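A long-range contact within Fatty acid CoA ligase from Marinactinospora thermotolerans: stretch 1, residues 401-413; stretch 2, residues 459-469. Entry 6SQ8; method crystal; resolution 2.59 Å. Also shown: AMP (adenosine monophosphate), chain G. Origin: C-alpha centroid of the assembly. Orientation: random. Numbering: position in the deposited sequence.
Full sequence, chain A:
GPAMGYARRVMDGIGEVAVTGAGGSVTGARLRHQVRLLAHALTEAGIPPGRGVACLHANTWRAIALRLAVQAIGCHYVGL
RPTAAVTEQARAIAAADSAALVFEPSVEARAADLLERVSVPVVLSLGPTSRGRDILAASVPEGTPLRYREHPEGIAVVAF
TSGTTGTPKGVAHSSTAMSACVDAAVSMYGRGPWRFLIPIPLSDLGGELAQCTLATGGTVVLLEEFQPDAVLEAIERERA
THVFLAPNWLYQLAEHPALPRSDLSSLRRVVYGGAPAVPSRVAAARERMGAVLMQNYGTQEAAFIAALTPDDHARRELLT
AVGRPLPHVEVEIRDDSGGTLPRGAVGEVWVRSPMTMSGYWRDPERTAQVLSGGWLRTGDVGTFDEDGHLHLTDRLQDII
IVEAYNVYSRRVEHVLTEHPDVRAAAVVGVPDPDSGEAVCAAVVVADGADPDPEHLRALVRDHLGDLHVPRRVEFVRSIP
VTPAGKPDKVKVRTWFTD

Stretch 1 (401-413) IVEAYNVYSRRVE
Stretch 2, residues 459-469: LVRDHLGDLHV

The contact joins a hairpin and the helix that follows it to the C-terminal end of a second helix and the segment after it, at least 48 residues away. No hydrogen bond or salt bridge crosses; the contact is apolar packing plus one CH-pi contact, and 482 Å² is buried in total. Stretch 1 runs as strand 401-402, reverses through a type I' turn from Val-402 to Tyr-405, returns as strand 405-407, and enters a helix at Ser-409 with Tyr-408 as N-cap. The turn needs left-handed backbone at its centre (Glu-403 42/56, Ala-404 70/24) and is closed by paired bonds, Val-402 N to Tyr-405 O at 3.0 Å and Tyr-405 N to Val-402 O at 2.8 Å. Stretch 2 is helical through His-463, with Leu-464 N bonded to Val-460 O at 2.8 Å. Gly-465 then breaks the path at phi/psi 120/178, where a CB would jam against the preceding carbonyl oxygen, and residues 466-468 resume helical angles. The register is set by Val-407 and His-468, whose CA atoms lie 6.1 Å apart.

Three residues of stretch 2 carry most of the surface. Leu-467 (chi1 m, chi2 t) points toward the hairpin and reaches both of its strands: both methyls lie against Val-402 CG2 (Leu-467 CD2 at 3.7 Å, CD1 at 3.8 Å), and Leu-467 CD1 also reaches Tyr-405 CB at 4.1 Å. Val-402 and Tyr-405 both point CA-to-CB toward stretch 2; the m rotamer of Val-402 places CG2 against Leu-467, while Tyr-405, m with chi2 -86°, sets its ring oblique to Leu-467 CD1.

His-468 has the most area covered. Its CB leaves sideways, but chi1 m and chi2 79° bring the ring nearer to stretch 1. Val-407, in the t rotamer, lays CG2 over one face, 4.0 Å from the ring centroid of His-468 and 14° off the normal, a CH-pi contact; Val-407 CG1 lies 3.7 Å from His-468 CD2. At the ring edge comes Val-412 CG2, which also approaches His-468 CB at 4.0 Å. Arg-411 NH2 stands 4.0 Å from His-468 NE2, too far for a hydrogen bond.

Leu-464, again m,t, packs against the helix of stretch 1. Its CD1 lies 3.6 Å from Arg-411 O and 3.7 Å from Val-412 CA, so the methyl touches backbone as well as side chain. Leu-464 CD2 approaches Arg-411 NE at 3.9 Å, near the guanidinium plane. Arg-411 has CB toward stretch 2; chi1 is m, and chi2 -134° and chi3 -34° are off the wells. In Val-412, t, CG1 meets Val-460 CG2 at 4.1 Å, CG2 meets Leu-464 CD1 at 3.9 Å, and both methyls border His-468 O at 3.8 Å. The t rotamer of Val-460 places its CG2 for that contact.

Several polar side chains bond within their own stretch or to AMP. Asn-406, with CB away from stretch 2, donates ND2 to Tyr-408 OH at 3.1 Å. Arg-461 NH1 bridges Asp-466 OD1 at 2.8 Å, tying the helix to the segment beyond Gly-465. Arg-410 bypasses the contact and gives NH2 to AMP O2' at 2.7 Å. The rule is economical: Val and Leu side chains pack around the His-468 ring and alongside Arg-411, with no hydrogen bond crossing.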

# COMPACT_ATOMS: atom_id res chain seq x y z
N ILE A 401 -11.26 0.22 -24.87
CA ILE A 401 -11.78 -0.69 -25.89
C ILE A 401 -12.04 0.11 -27.18
O ILE A 401 -12.73 1.12 -27.15
CB ILE A 401 -13.03 -1.44 -25.41
CG1 ILE A 401 -12.78 -2.15 -24.08
CG2 ILE A 401 -13.52 -2.39 -26.48
CD1 ILE A 401 -14.03 -2.74 -23.45
N VAL A 402 -11.47 -0.36 -28.28
CA VAL A 402 -11.74 0.18 -29.60
C VAL A 402 -12.16 -0.98 -30.50
O VAL A 402 -11.39 -1.88 -30.74
CB VAL A 402 -10.55 0.97 -30.17
CG1 VAL A 402 -9.91 1.88 -29.14
CG2 VAL A 402 -9.51 0.07 -30.84
N GLU A 403 -13.44 -0.95 -30.91
CA GLU A 403 -14.04 -1.90 -31.84
C GLU A 403 -13.56 -3.31 -31.52
O GLU A 403 -13.03 -3.97 -32.41
CB GLU A 403 -13.68 -1.56 -33.29
CG GLU A 403 -14.19 -0.22 -33.74
CD GLU A 403 -15.68 -0.17 -34.04
OE1 GLU A 403 -16.18 -1.04 -34.81
OE2 GLU A 403 -16.33 0.72 -33.47
N ALA A 404 -13.76 -3.77 -30.27
CA ALA A 404 -13.49 -5.18 -29.90
C ALA A 404 -11.98 -5.50 -29.89
O ALA A 404 -11.60 -6.66 -30.05
CB ALA A 404 -14.22 -6.11 -30.85
N TYR A 405 -11.14 -4.48 -29.70
CA TYR A 405 -9.71 -4.66 -29.42
C TYR A 405 -9.40 -3.94 -28.10
O TYR A 405 -9.94 -2.88 -27.82
CB TYR A 405 -8.83 -4.18 -30.59
CG TYR A 405 -9.00 -4.96 -31.87
CD1 TYR A 405 -8.29 -6.12 -32.13
CD2 TYR A 405 -9.87 -4.52 -32.86
CE1 TYR A 405 -8.45 -6.82 -33.32
CE2 TYR A 405 -10.03 -5.20 -34.06
CZ TYR A 405 -9.34 -6.36 -34.29
OH TYR A 405 -9.54 -7.05 -35.45
N ASN A 406 -8.52 -4.55 -27.29
CA ASN A 406 -8.09 -4.01 -26.01
C ASN A 406 -6.81 -3.19 -26.19
O ASN A 406 -5.77 -3.72 -26.58
CB ASN A 406 -7.87 -5.09 -24.95
CG ASN A 406 -9.15 -5.58 -24.33
OD1 ASN A 406 -10.22 -5.00 -24.57
ND2 ASN A 406 -9.05 -6.57 -23.46
N VAL A 407 -6.89 -1.91 -25.84
CA VAL A 407 -5.72 -1.07 -25.71
C VAL A 407 -5.43 -0.92 -24.22
O VAL A 407 -6.22 -0.34 -23.48
CB VAL A 407 -5.95 0.29 -26.39
CG1 VAL A 407 -4.96 1.35 -25.93
CG2 VAL A 407 -5.91 0.16 -27.91
N TYR A 408 -4.30 -1.45 -23.77
CA TYR A 408 -3.97 -1.40 -22.35
C TYR A 408 -3.23 -0.10 -22.09
O TYR A 408 -2.18 0.15 -22.67
CB TYR A 408 -3.18 -2.63 -21.94
CG TYR A 408 -3.94 -3.91 -22.18
CD1 TYR A 408 -5.09 -4.21 -21.46
CD2 TYR A 408 -3.57 -4.79 -23.20
CE1 TYR A 408 -5.82 -5.36 -21.72
CE2 TYR A 408 -4.29 -5.94 -23.45
CZ TYR A 408 -5.42 -6.23 -22.71
OH TYR A 408 -6.10 -7.37 -22.98
N SER A 409 -3.82 0.75 -21.26
CA SER A 409 -3.30 2.10 -21.07
C SER A 409 -1.86 2.08 -20.53
O SER A 409 -1.11 2.98 -20.85
CB SER A 409 -4.20 2.91 -20.20
OG SER A 409 -4.51 2.20 -19.02
N ARG A 410 -1.48 1.08 -19.73
CA ARG A 410 -0.14 1.08 -19.14
C ARG A 410 0.92 0.81 -20.22
O ARG A 410 2.00 1.36 -20.15
CB ARG A 410 -0.02 0.10 -17.96
CG ARG A 410 -0.69 0.63 -16.70
CD ARG A 410 -0.28 -0.06 -15.41
NE ARG A 410 -1.41 -0.16 -14.48
CZ ARG A 410 -1.45 -0.96 -13.43
NH1 ARG A 410 -0.37 -1.65 -13.10
NH2 ARG A 410 -2.55 -1.07 -12.70
N ARG A 411 0.59 -0.00 -21.22
CA ARG A 411 1.51 -0.26 -22.33
C ARG A 411 1.79 1.06 -23.06
O ARG A 411 2.93 1.31 -23.45
CB ARG A 411 0.98 -1.32 -23.31
CG ARG A 411 0.95 -2.74 -22.76
CD ARG A 411 1.47 -3.91 -23.60
NE ARG A 411 1.30 -3.84 -25.05
CZ ARG A 411 0.33 -4.44 -25.76
NH1 ARG A 411 -0.57 -5.21 -25.17
NH2 ARG A 411 0.29 -4.29 -27.08
N VAL A 412 0.77 1.92 -23.22
CA VAL A 412 0.93 3.19 -23.93
C VAL A 412 1.78 4.16 -23.10
O VAL A 412 2.61 4.89 -23.65
CB VAL A 412 -0.44 3.80 -24.30
CG1 VAL A 412 -0.30 5.13 -25.06
CG2 VAL A 412 -1.25 2.83 -25.13
N GLU A 413 1.57 4.16 -21.77
CA GLU A 413 2.31 5.01 -20.84
C GLU A 413 3.80 4.63 -20.82
O GLU A 413 4.66 5.50 -20.79
CB GLU A 413 1.73 4.90 -19.43
CG GLU A 413 0.34 5.51 -19.29
CD GLU A 413 -0.48 5.06 -18.09
OE1 GLU A 413 0.07 4.31 -17.23
OE2 GLU A 413 -1.67 5.45 -18.03
N LEU A 459 6.20 7.66 -31.65
CA LEU A 459 6.86 6.66 -30.84
C LEU A 459 5.87 5.55 -30.48
O LEU A 459 6.18 4.35 -30.58
CB LEU A 459 7.40 7.38 -29.60
CG LEU A 459 8.46 6.65 -28.79
CD1 LEU A 459 9.62 6.14 -29.65
CD2 LEU A 459 9.00 7.58 -27.70
N VAL A 460 4.65 5.94 -30.09
CA VAL A 460 3.61 4.97 -29.77
C VAL A 460 3.29 4.18 -31.04
O VAL A 460 3.16 2.97 -30.99
CB VAL A 460 2.35 5.63 -29.17
CG1 VAL A 460 1.16 4.67 -29.14
CG2 VAL A 460 2.62 6.18 -27.77
N ARG A 461 3.19 4.88 -32.17
CA ARG A 461 2.79 4.25 -33.40
C ARG A 461 3.81 3.19 -33.82
O ARG A 461 3.42 2.18 -34.36
CB ARG A 461 2.57 5.25 -34.53
CG ARG A 461 1.77 4.66 -35.70
CD ARG A 461 1.57 5.63 -36.86
NE ARG A 461 1.12 6.95 -36.43
CZ ARG A 461 -0.14 7.28 -36.18
NH1 ARG A 461 -1.11 6.41 -36.44
NH2 ARG A 461 -0.40 8.48 -35.70
N ASP A 462 5.10 3.44 -33.59
CA ASP A 462 6.17 2.52 -34.04
C ASP A 462 6.16 1.24 -33.19
O ASP A 462 6.34 0.15 -33.72
CB ASP A 462 7.56 3.16 -34.04
CG ASP A 462 8.65 2.28 -34.69
OD1 ASP A 462 8.30 1.53 -35.63
OD2 ASP A 462 9.84 2.34 -34.25
N HIS A 463 5.93 1.40 -31.87
CA HIS A 463 6.10 0.34 -30.90
C HIS A 463 4.81 -0.48 -30.76
O HIS A 463 4.88 -1.69 -30.68
CB HIS A 463 6.57 0.90 -29.55
CG HIS A 463 8.03 1.17 -29.49
ND1 HIS A 463 8.57 2.38 -29.88
CD2 HIS A 463 9.07 0.42 -29.09
CE1 HIS A 463 9.88 2.36 -29.72
NE2 HIS A 463 10.21 1.17 -29.24
N LEU A 464 3.66 0.19 -30.71
CA LEU A 464 2.38 -0.47 -30.43
C LEU A 464 1.47 -0.60 -31.66
O LEU A 464 0.81 -1.62 -31.82
CB LEU A 464 1.68 0.27 -29.28
CG LEU A 464 2.48 0.27 -27.98
CD1 LEU A 464 1.75 1.03 -26.87
CD2 LEU A 464 2.76 -1.15 -27.54
N GLY A 465 1.41 0.40 -32.53
CA GLY A 465 0.55 0.32 -33.72
C GLY A 465 -0.46 1.44 -33.71
O GLY A 465 -0.44 2.22 -32.79
N ASP A 466 -1.29 1.53 -34.76
CA ASP A 466 -2.15 2.69 -35.00
C ASP A 466 -3.18 2.88 -33.88
O ASP A 466 -3.45 4.00 -33.50
CB ASP A 466 -2.87 2.61 -36.34
CG ASP A 466 -2.02 2.85 -37.59
OD1 ASP A 466 -1.25 3.86 -37.60
OD2 ASP A 466 -2.16 2.03 -38.55
N LEU A 467 -3.77 1.79 -33.37
CA LEU A 467 -4.90 1.88 -32.47
C LEU A 467 -4.50 2.51 -31.14
O LEU A 467 -5.33 3.16 -30.49
CB LEU A 467 -5.46 0.48 -32.21
CG LEU A 467 -6.20 -0.19 -33.36
CD1 LEU A 467 -6.73 -1.54 -32.92
CD2 LEU A 467 -7.36 0.66 -33.84
N HIS A 468 -3.23 2.29 -30.74
CA HIS A 468 -2.72 2.74 -29.44
C HIS A 468 -2.35 4.22 -29.41
O HIS A 468 -2.12 4.75 -28.34
CB HIS A 468 -1.49 1.91 -29.04
CG HIS A 468 -1.84 0.48 -28.82
ND1 HIS A 468 -2.02 -0.40 -29.87
CD2 HIS A 468 -2.04 -0.21 -27.68
CE1 HIS A 468 -2.29 -1.59 -29.38
NE2 HIS A 468 -2.33 -1.49 -28.05
N VAL A 469 -2.26 4.85 -30.58
CA VAL A 469 -1.77 6.22 -30.68
C VAL A 469 -2.79 7.16 -30.06
O VAL A 469 -3.97 7.15 -30.42
CB VAL A 469 -1.43 6.64 -32.12
CG1 VAL A 469 -0.95 8.08 -32.16
CG2 VAL A 469 -0.37 5.73 -32.75
P AMP G . -6.07 -0.89 -3.91
O1P AMP G . -5.64 -1.78 -2.77
O2P AMP G . -7.35 -1.34 -4.62
O3P AMP G . -6.06 0.56 -3.48
O5' AMP G . -4.83 -1.04 -4.98
C5' AMP G . -4.55 -2.18 -5.80
C4' AMP G . -4.09 -1.79 -7.21
O4' AMP G . -2.95 -0.94 -7.21
C3' AMP G . -3.66 -2.98 -8.01
O3' AMP G . -4.80 -3.41 -8.68
C2' AMP G . -2.54 -2.52 -8.94
O2' AMP G . -2.92 -2.16 -10.29
C1' AMP G . -2.00 -1.30 -8.22
N9 AMP G . -0.67 -1.65 -7.65
C8 AMP G . -0.35 -1.86 -6.35
N7 AMP G . 0.97 -2.16 -6.23
C5 AMP G . 1.51 -2.14 -7.48
C6 AMP G . 2.84 -2.37 -8.08
N6 AMP G . 3.90 -2.66 -7.32
N1 AMP G . 2.95 -2.24 -9.42
C2 AMP G . 1.88 -1.93 -10.20
N3 AMP G . 0.63 -1.72 -9.73
C4 AMP G . 0.41 -1.80 -8.40